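PDB 6AGQ: acetyl xylan esterase from Paenibacillus sp. R4, which probably removes acetyl groups from xylan by hydrolysing their ester bonds, as a cold-active member of the alpha/beta-hydrolase clan. Local coordinates for residues K263-T271 with H309-Y320; G84-Y92 with E104-A114. All coordinates share one frame; numbering follows the deposited sequence.

Interaction 1 (K263-T271 with H309-Y320); sequences KARTLMAIT and HEEAMMRFIEAY
The carbonyl oxygen of Leu267 accepts a hydrogen bond of 2.7 Å from a water that also meets His309 NE2, at the edge of the imidazole and in its plane, at 3.0 Å. The other ring nitrogen, ND1, is hydrogen-bonded to Tyr298 OH, and these two partners probably help to hold the imidazole's rotation, with one face toward Ala269. The CB of Ala269 lies 3.8 Å from His309 CE1 in a CH-pi contact offset toward the rim. Further along, Leu267 CB sits squarely over the centre of the Phe316 ring, 3.6 Å from Phe316 CE2. The leucine's CD2 reaches past the ring to its root, 3.7 Å from Phe316 CB, and also approaches Met313 CG. With CG anti to the backbone N (chi1 -174°), Phe316 extends toward the strand. At the last turn of the helix, Arg265 bends at chi3 (-50°) to lay its guanidinium flat on Tyr320, planes 10° apart. Its NE comes within 3.4 Å of Tyr320 CD1, while its CD covers the ring nearer CG, and Ala319 CB packs on the opposite face of the phenol. In this alpha/beta-hydrolase fold, the C-terminal helix 309-320 runs antiparallel to strand 265-271, the axes 10.2 Å apart at closest. Strands 203-207 and 293-298, which flank that strand in the sheet, extend the bed: Leu203 and Glu294 both touch Phe316. With no direct hydrogen bond between the two segments, aromatic faces and one bridging water join helix to sheet; the off-centre cation-pi stack probably steadies the guanidinium where the contact is partly exposed, while the CG of Arg265 turns to Phe316.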
loop_
_atom_site.group_PDB
_atom_site.type_symbol
_atom_site.label_atom_id
_atom_site.label_comp_id
_atom_site.label_asym_id
_atom_site.label_seq_id
_atom_site.Cartn_x
_atom_site.Cartn_y
_atom_site.Cartn_z
ATOM N N LYS A 263 15.142 36.386 -19.550
ATOM C CA LYS A 263 16.460 36.621 -20.250
ATOM C C LYS A 263 17.699 36.291 -19.415
ATOM O O LYS A 263 18.818 36.197 -19.943
ATOM C CB LYS A 263 16.609 38.087 -20.685
ATOM C CG LYS A 263 15.859 38.485 -21.947
ATOM C CD LYS A 263 14.593 39.299 -21.667
ATOM C CE LYS A 263 14.342 40.375 -22.736
ATOM N NZ LYS A 263 14.423 39.815 -24.116
ATOM N N ALA A 264 17.495 36.181 -18.105
ATOM C CA ALA A 264 18.424 35.554 -17.201
ATOM C C ALA A 264 18.931 34.218 -17.729
ATOM O O ALA A 264 18.230 33.502 -18.409
ATOM C CB ALA A 264 17.770 35.380 -15.779
ATOM N N ARG A 265 20.183 33.923 -17.398
ATOM C CA ARG A 265 20.801 32.619 -17.578
ATOM C C ARG A 265 20.207 31.660 -16.569
ATOM O O ARG A 265 20.137 32.019 -15.412
ATOM C CB ARG A 265 22.338 32.733 -17.385
ATOM C CG ARG A 265 23.061 31.403 -17.454
ATOM C CD ARG A 265 24.580 31.514 -17.247
ATOM N NE ARG A 265 25.152 32.538 -18.099
ATOM C CZ ARG A 265 25.617 32.372 -19.344
ATOM N NH1 ARG A 265 25.666 31.177 -19.955
ATOM N NH2 ARG A 265 26.125 33.445 -19.969
ATOM N N THR A 266 19.818 30.462 -16.992
ATOM C CA THR A 266 19.011 29.535 -16.170
ATOM C C THR A 266 19.665 28.151 -16.062
ATOM O O THR A 266 20.178 27.634 -17.075
ATOM C CB THR A 266 17.642 29.334 -16.801
ATOM O OG1 THR A 266 17.023 30.603 -16.976
ATOM C CG2 THR A 266 16.711 28.486 -15.924
ATOM N N LEU A 267 19.679 27.599 -14.834
ATOM C CA LEU A 267 20.125 26.228 -14.536
ATOM C C LEU A 267 18.938 25.546 -13.935
ATOM O O LEU A 267 18.575 25.820 -12.751
ATOM C CB LEU A 267 21.265 26.178 -13.507
ATOM C CG LEU A 267 21.691 24.761 -13.019
ATOM C CD1 LEU A 267 22.346 23.981 -14.140
ATOM C CD2 LEU A 267 22.654 24.779 -11.863
ATOM N N MET A 268 18.356 24.640 -14.704
ATOM C CA MET A 268 17.274 23.813 -14.269
ATOM C C MET A 268 17.614 22.347 -13.938
ATOM O O MET A 268 18.185 21.669 -14.754
ATOM C CB MET A 268 16.158 23.860 -15.312
ATOM C CG MET A 268 14.885 23.237 -14.749
ATOM S SD MET A 268 13.457 23.198 -15.803
ATOM C CE MET A 268 13.172 24.942 -16.186
ATOM N N ALA A 269 17.192 21.868 -12.771
ATOM C CA ALA A 269 17.116 20.448 -12.429
ATOM C C ALA A 269 15.783 19.790 -12.806
ATOM O O ALA A 269 14.689 20.302 -12.483
ATOM C CB ALA A 269 17.299 20.259 -10.915
ATOM N N ILE A 270 15.868 18.623 -13.451
ATOM C CA ILE A 270 14.664 17.836 -13.755
ATOM C C ILE A 270 14.926 16.410 -13.319
ATOM O O ILE A 270 16.013 15.863 -13.550
ATOM C CB ILE A 270 14.369 17.881 -15.248
ATOM C CG1 ILE A 270 14.224 19.337 -15.694
ATOM C CG2 ILE A 270 13.152 17.018 -15.605
ATOM C CD1 ILE A 270 14.017 19.543 -17.194
ATOM N N THR A 271 13.945 15.815 -12.696
ATOM C CA THR A 271 14.069 14.485 -12.162
ATOM C C THR A 271 13.107 13.621 -12.946
ATOM O O THR A 271 11.908 13.917 -13.006
ATOM C CB THR A 271 13.739 14.483 -10.639
ATOM O OG1 THR A 271 12.602 15.298 -10.397
ATOM C CG2 THR A 271 14.938 15.100 -9.833
ATOM N N HIS A 309 22.867 18.184 -5.951
ATOM C CA HIS A 309 22.509 19.362 -6.746
ATOM C C HIS A 309 23.101 20.637 -6.172
ATOM O O HIS A 309 23.387 21.574 -6.912
ATOM C CB HIS A 309 20.997 19.536 -6.952
ATOM C CG HIS A 309 20.692 20.496 -8.060
ATOM N ND1 HIS A 309 21.156 20.304 -9.347
ATOM C CD2 HIS A 309 20.048 21.691 -8.067
ATOM C CE1 HIS A 309 20.807 21.340 -10.103
ATOM N NE2 HIS A 309 20.151 22.205 -9.345
ATOM N N GLU A 310 23.322 20.646 -4.865
ATOM C CA GLU A 310 23.771 21.827 -4.166
ATOM C C GLU A 310 25.100 22.304 -4.720
ATOM O O GLU A 310 25.255 23.482 -5.059
ATOM C CB GLU A 310 23.846 21.554 -2.659
ATOM C CG GLU A 310 23.503 22.770 -1.827
ATOM C CD GLU A 310 22.002 23.061 -1.745
ATOM O OE1 GLU A 310 21.228 22.597 -2.611
ATOM O OE2 GLU A 310 21.592 23.755 -0.793
ATOM N N GLU A 311 26.029 21.361 -4.839
ATOM C CA GLU A 311 27.278 21.578 -5.516
ATOM C C GLU A 311 27.139 22.065 -6.959
ATOM O O GLU A 311 27.914 22.880 -7.401
ATOM C CB GLU A 311 28.082 20.271 -5.558
ATOM C CG GLU A 311 29.505 20.421 -6.113
ATOM C CD GLU A 311 30.362 19.156 -5.970
ATOM O OE1 GLU A 311 31.135 18.875 -6.937
ATOM O OE2 GLU A 311 30.269 18.461 -4.903
ATOM N N ALA A 312 26.227 21.487 -7.718
ATOM C CA ALA A 312 26.025 21.882 -9.105
ATOM C C ALA A 312 25.624 23.396 -9.182
ATOM O O ALA A 312 26.052 24.111 -10.083
ATOM C CB ALA A 312 24.941 20.999 -9.730
ATOM N N MET A 313 24.802 23.851 -8.219
ATOM C CA MET A 313 24.330 25.247 -8.153
ATOM C C MET A 313 25.450 26.203 -7.715
ATOM O O MET A 313 25.653 27.253 -8.315
ATOM C CB MET A 313 23.157 25.383 -7.229
ATOM C CG MET A 313 21.941 24.693 -7.766
ATOM S SD MET A 313 20.574 25.024 -6.666
ATOM C CE MET A 313 20.863 23.960 -5.264
ATOM N N MET A 314 26.213 25.772 -6.733
ATOM C CA MET A 314 27.418 26.478 -6.309
ATOM C C MET A 314 28.352 26.747 -7.451
ATOM O O MET A 314 28.705 27.886 -7.625
ATOM C CB MET A 314 28.109 25.770 -5.153
ATOM C CG MET A 314 27.295 25.803 -3.870
ATOM S SD MET A 314 28.090 24.783 -2.618
ATOM C CE MET A 314 26.809 24.544 -1.383
ATOM N N ARG A 315 28.691 25.745 -8.262
ATOM C CA ARG A 315 29.572 25.941 -9.462
ATOM C C ARG A 315 28.996 26.911 -10.492
ATOM O O ARG A 315 29.698 27.727 -11.060
ATOM C CB ARG A 315 29.825 24.622 -10.196
ATOM C CG ARG A 315 30.655 23.608 -9.438
ATOM C CD ARG A 315 31.077 22.420 -10.296
ATOM N NE ARG A 315 31.800 21.449 -9.460
ATOM C CZ ARG A 315 33.107 21.484 -9.155
ATOM N NH1 ARG A 315 33.932 22.436 -9.629
ATOM N NH2 ARG A 315 33.597 20.542 -8.347
ATOM N N PHE A 316 27.706 26.773 -10.763
ATOM C CA PHE A 316 26.968 27.667 -11.620
ATOM C C PHE A 316 26.992 29.119 -11.145
ATOM O O PHE A 316 27.300 30.032 -11.932
ATOM C CB PHE A 316 25.528 27.146 -11.701
ATOM C CG PHE A 316 24.672 27.890 -12.665
ATOM C CD1 PHE A 316 24.839 27.717 -14.030
ATOM C CD2 PHE A 316 23.670 28.717 -12.211
ATOM C CE1 PHE A 316 24.052 28.418 -14.948
ATOM C CE2 PHE A 316 22.863 29.381 -13.093
ATOM C CZ PHE A 316 23.056 29.233 -14.460
ATOM N N ILE A 317 26.665 29.311 -9.869
ATOM C CA ILE A 317 26.713 30.613 -9.225
ATOM C C ILE A 317 28.131 31.204 -9.231
ATOM O O ILE A 317 28.312 32.379 -9.588
ATOM C CB ILE A 317 26.103 30.559 -7.820
ATOM C CG1 ILE A 317 24.586 30.537 -7.994
ATOM C CG2 ILE A 317 26.562 31.769 -6.969
ATOM C CD1 ILE A 317 23.827 30.072 -6.788
ATOM N N GLU A 318 29.125 30.400 -8.854
ATOM C CA GLU A 318 30.521 30.869 -8.864
ATOM C C GLU A 318 30.965 31.252 -10.241
ATOM O O GLU A 318 31.708 32.203 -10.386
ATOM C CB GLU A 318 31.480 29.822 -8.270
ATOM C CG GLU A 318 31.779 30.005 -6.786
ATOM C CD GLU A 318 33.135 30.661 -6.586
ATOM O OE1 GLU A 318 34.155 29.934 -6.725
ATOM O OE2 GLU A 318 33.178 31.888 -6.322
ATOM N N ALA A 319 30.545 30.501 -11.270
ATOM C CA ALA A 319 30.945 30.839 -12.630
ATOM C C ALA A 319 30.329 32.059 -13.232
ATOM O O ALA A 319 30.955 32.713 -14.065
ATOM C CB ALA A 319 30.699 29.646 -13.553
ATOM N N TYR A 320 29.065 32.314 -12.935
ATOM C CA TYR A 320 28.254 33.265 -13.730
ATOM C C TYR A 320 27.650 34.449 -12.967
ATOM O O TYR A 320 27.288 35.417 -13.595
ATOM C CB TYR A 320 27.117 32.526 -14.479
ATOM C CG TYR A 320 27.602 31.517 -15.519
ATOM C CD1 TYR A 320 28.230 31.941 -16.689
ATOM C CD2 TYR A 320 27.422 30.129 -15.326
ATOM C CE1 TYR A 320 28.684 31.021 -17.639
ATOM C CE2 TYR A 320 27.885 29.209 -16.262
ATOM C CZ TYR A 320 28.517 29.658 -17.406
ATOM O OH TYR A 320 28.961 28.762 -18.315
HETATM O O HOH W 1 18.686 24.570 -10.370
#

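Interaction 2 (G84-Y92 with E104-A114); sequences GSLPVLVKY and ELLQWASMGMA
Leu89 CD1 stands over the centre of the six-membered ring of Trp108, 3.7 Å from Trp108 CE2, in a CH-pi contact 6° off the ring normal. Met113 CE closes in beside it, 4.0 Å from Leu89 CB, its chain turned back at chi3. Were Trp108 an alanine, the Leu89 methyls would probably face a gap, and Ile317 of helix 309-320 would lose the indole it packs on. The backbones meet just beyond: Ala114 N donates to Pro87 O at 2.9 Å and Leu89 N to Ala114 O at 3.1 Å, pairing the strands in parallel. Strand 86-92, helix 106-110 and strand 114-118 thus form a beta-alpha-beta crossover. Gly112, with positive phi, ends its helix in a Schellman motif, Met113 N bonding to Trp108 O, and the turn brings Met113 CG to within 3.7 Å of Pro87 CG. Toward the C-terminal end of the strand, Lys91, extended throughout (chi1 175°), forms a salt bridge from NZ to Glu104 OE1 at 3.2 Å, its hydrogen bond weak. One water bridges the same two atoms; another links NZ to Glu104 O. Farther out, Tyr182 of strand 179-184 touches both Leu89 and Lys91.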
loop_
_atom_site.group_PDB
_atom_site.type_symbol
_atom_site.label_atom_id
_atom_site.label_comp_id
_atom_site.label_asym_id
_atom_site.label_seq_id
_atom_site.Cartn_x
_atom_site.Cartn_y
_atom_site.Cartn_z
ATOM N N GLY A 84 26.783 48.296 -2.447
ATOM C CA GLY A 84 26.704 47.667 -3.784
ATOM C C GLY A 84 27.706 46.571 -4.115
ATOM O O GLY A 84 27.996 46.376 -5.287
ATOM N N SER A 85 28.204 45.845 -3.112
ATOM C CA SER A 85 29.297 44.870 -3.295
ATOM C C SER A 85 28.886 43.375 -3.261
ATOM O O SER A 85 29.510 42.548 -3.931
ATOM C CB SER A 85 30.403 45.096 -2.261
ATOM O OG SER A 85 29.953 44.825 -0.931
ATOM N N LEU A 86 27.842 43.043 -2.523
ATOM C CA LEU A 86 27.523 41.659 -2.261
ATOM C C LEU A 86 26.557 41.138 -3.298
ATOM O O LEU A 86 25.446 41.683 -3.432
ATOM C CB LEU A 86 26.872 41.467 -0.864
ATOM C CG LEU A 86 27.746 41.744 0.351
ATOM C CD1 LEU A 86 27.011 41.374 1.612
ATOM C CD2 LEU A 86 29.062 40.991 0.325
ATOM N N PRO A 87 26.918 40.046 -3.965
ATOM C CA PRO A 87 25.866 39.341 -4.732
ATOM C C PRO A 87 24.769 38.773 -3.822
ATOM O O PRO A 87 24.931 38.742 -2.599
ATOM C CB PRO A 87 26.636 38.257 -5.514
ATOM C CG PRO A 87 28.010 38.185 -4.910
ATOM C CD PRO A 87 28.234 39.385 -4.042
ATOM N N VAL A 88 23.621 38.414 -4.385
ATOM C CA VAL A 88 22.494 38.023 -3.544
ATOM C C VAL A 88 21.685 36.892 -4.163
ATOM O O VAL A 88 21.477 36.858 -5.340
ATOM C CB VAL A 88 21.578 39.217 -3.122
ATOM C CG1 VAL A 88 20.831 39.843 -4.272
ATOM C CG2 VAL A 88 20.547 38.813 -2.085
ATOM N N LEU A 89 21.233 35.978 -3.307
ATOM C CA LEU A 89 20.388 34.876 -3.682
ATOM C C LEU A 89 19.031 34.968 -2.951
ATOM O O LEU A 89 18.936 35.142 -1.708
ATOM C CB LEU A 89 21.122 33.584 -3.373
ATOM C CG LEU A 89 20.494 32.343 -3.977
ATOM C CD1 LEU A 89 21.585 31.394 -4.409
ATOM C CD2 LEU A 89 19.510 31.677 -3.010
ATOM N N VAL A 90 17.968 34.861 -3.715
ATOM C CA VAL A 90 16.610 34.818 -3.122
ATOM C C VAL A 90 16.069 33.428 -3.302
ATOM O O VAL A 90 15.944 32.895 -4.451
ATOM C CB VAL A 90 15.697 35.917 -3.759
ATOM C CG1 VAL A 90 14.286 35.826 -3.233
ATOM C CG2 VAL A 90 16.245 37.315 -3.449
ATOM N N LYS A 91 15.758 32.826 -2.171
ATOM C CA LYS A 91 15.203 31.490 -2.114
ATOM C C LYS A 91 13.655 31.495 -1.856
ATOM O O LYS A 91 13.163 32.133 -0.929
ATOM C CB LYS A 91 15.892 30.717 -0.990
ATOM C CG LYS A 91 15.344 29.353 -0.731
ATOM C CD LYS A 91 16.244 28.504 0.155
ATOM C CE LYS A 91 15.634 27.117 0.331
ATOM N NZ LYS A 91 16.366 26.376 1.400
ATOM N N TYR A 92 12.922 30.699 -2.613
ATOM C CA TYR A 92 11.459 30.553 -2.455
ATOM C C TYR A 92 11.180 29.106 -2.140
ATOM O O TYR A 92 11.895 28.217 -2.593
ATOM C CB TYR A 92 10.783 30.930 -3.740
ATOM C CG TYR A 92 11.022 32.343 -4.263
ATOM C CD1 TYR A 92 10.711 33.430 -3.525
ATOM C CD2 TYR A 92 11.528 32.562 -5.536
ATOM C CE1 TYR A 92 10.900 34.711 -4.001
ATOM C CE2 TYR A 92 11.692 33.829 -6.028
ATOM C CZ TYR A 92 11.384 34.912 -5.237
ATOM O OH TYR A 92 11.581 36.196 -5.707
ATOM N N GLU A 104 20.378 27.021 6.817
ATOM C CA GLU A 104 20.224 26.620 5.427
ATOM C C GLU A 104 20.637 27.663 4.412
ATOM O O GLU A 104 20.669 27.373 3.222
ATOM C CB GLU A 104 18.749 26.311 5.134
ATOM C CG GLU A 104 18.104 25.212 5.973
ATOM C CD GLU A 104 16.627 25.084 5.622
ATOM O OE1 GLU A 104 16.285 25.378 4.443
ATOM O OE2 GLU A 104 15.804 24.726 6.509
ATOM N N LEU A 105 20.894 28.890 4.832
ATOM C CA LEU A 105 21.428 29.912 3.951
ATOM C C LEU A 105 22.950 30.117 4.131
ATOM O O LEU A 105 23.560 30.885 3.398
ATOM C CB LEU A 105 20.692 31.214 4.214
ATOM C CG LEU A 105 19.163 31.146 4.104
ATOM C CD1 LEU A 105 18.495 32.481 4.445
ATOM C CD2 LEU A 105 18.779 30.709 2.693
ATOM N N LEU A 106 23.555 29.426 5.090
ATOM C CA LEU A 106 25.016 29.502 5.330
ATOM C C LEU A 106 25.954 29.303 4.116
ATOM O O LEU A 106 26.930 30.008 3.945
ATOM C CB LEU A 106 25.403 28.491 6.435
ATOM C CG LEU A 106 26.895 28.203 6.594
ATOM C CD1 LEU A 106 27.700 29.465 6.975
ATOM C CD2 LEU A 106 27.036 27.093 7.634
ATOM N N GLN A 107 25.742 28.238 3.407
ATOM C CA GLN A 107 26.427 27.938 2.167
ATOM C C GLN A 107 26.602 29.160 1.286
ATOM O O GLN A 107 27.700 29.428 0.815
ATOM C CB GLN A 107 25.696 26.896 1.345
ATOM C CG GLN A 107 24.439 26.288 1.970
ATOM C CD GLN A 107 23.676 25.451 0.981
ATOM O OE1 GLN A 107 24.238 24.986 -0.015
ATOM N NE2 GLN A 107 22.387 25.263 1.233
ATOM N N TRP A 108 25.526 29.929 1.094
ATOM C CA TRP A 108 25.590 31.141 0.261
ATOM C C TRP A 108 26.437 32.188 0.915
ATOM O O TRP A 108 27.291 32.736 0.236
ATOM C CB TRP A 108 24.218 31.657 -0.011
ATOM C CG TRP A 108 23.330 30.568 -0.538
ATOM C CD1 TRP A 108 22.163 30.179 -0.006
ATOM C CD2 TRP A 108 23.557 29.731 -1.688
ATOM N NE1 TRP A 108 21.651 29.147 -0.700
ATOM C CE2 TRP A 108 22.455 28.872 -1.778
ATOM C CE3 TRP A 108 24.573 29.654 -2.670
ATOM C CZ2 TRP A 108 22.323 27.901 -2.789
ATOM C CZ3 TRP A 108 24.445 28.713 -3.698
ATOM C CH2 TRP A 108 23.327 27.838 -3.744
ATOM N N ALA A 109 26.280 32.402 2.243
ATOM C CA ALA A 109 27.074 33.374 2.936
ATOM C C ALA A 109 28.559 33.040 2.939
ATOM O O ALA A 109 29.414 33.924 2.812
ATOM C CB ALA A 109 26.581 33.560 4.365
ATOM N N SER A 110 28.892 31.770 3.086
ATOM C CA SER A 110 30.290 31.378 3.055
ATOM C C SER A 110 30.932 31.608 1.693
ATOM O O SER A 110 32.141 31.756 1.618
ATOM C CB SER A 110 30.449 29.916 3.503
ATOM O OG SER A 110 30.186 29.076 2.398
ATOM N N MET A 111 30.150 31.681 0.620
ATOM C CA MET A 111 30.693 32.123 -0.695
ATOM C C MET A 111 30.722 33.629 -0.886
ATOM O O MET A 111 30.905 34.116 -2.024
ATOM C CB MET A 111 29.890 31.533 -1.871
ATOM C CG MET A 111 29.736 30.028 -1.844
ATOM S SD MET A 111 28.460 29.471 -2.965
ATOM C CE MET A 111 29.267 29.678 -4.552
ATOM N N GLY A 112 30.494 34.381 0.183
ATOM C CA GLY A 112 30.507 35.849 0.126
ATOM C C GLY A 112 29.215 36.482 -0.400
ATOM O O GLY A 112 29.233 37.557 -0.963
ATOM N N MET A 113 28.092 35.830 -0.211
ATOM C CA MET A 113 26.839 36.328 -0.759
ATOM C C MET A 113 25.882 36.622 0.334
ATOM O O MET A 113 25.928 36.019 1.385
ATOM C CB MET A 113 26.240 35.281 -1.675
ATOM C CG MET A 113 26.991 35.193 -2.983
ATOM S SD MET A 113 26.834 33.607 -3.810
ATOM C CE MET A 113 25.071 33.248 -3.745
ATOM N N ALA A 114 24.978 37.543 0.075
ATOM C CA ALA A 114 23.801 37.695 0.893
ATOM C C ALA A 114 22.760 36.688 0.455
ATOM O O ALA A 114 22.803 36.210 -0.662
ATOM C CB ALA A 114 23.260 39.093 0.746
HETATM O O HOH W 2 15.396 27.794 3.509
HETATM O O HOH W 3 19.260 26.808 0.518
#

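Overall arrangement
Both contacts set a helix against the same central sheet and are mostly buried, their centres about 14 Å apart. Interaction 1 holds the C-terminal helix to a strand distant in sequence, chiefly through aromatic faces, whereas interaction 2 lies within a local crossover and adds direct strand pairing to its apolar core. Each turns polar where it is more exposed, but by different means: a guanidinium stacked on a phenol in the first, a hydrated ion pair in the second. The two helices also meet, Gln107 NE2 lying 2.6 Å from Glu310 OE2 in a probable hydrogen bond. Residues of both helices pack against the second subunit.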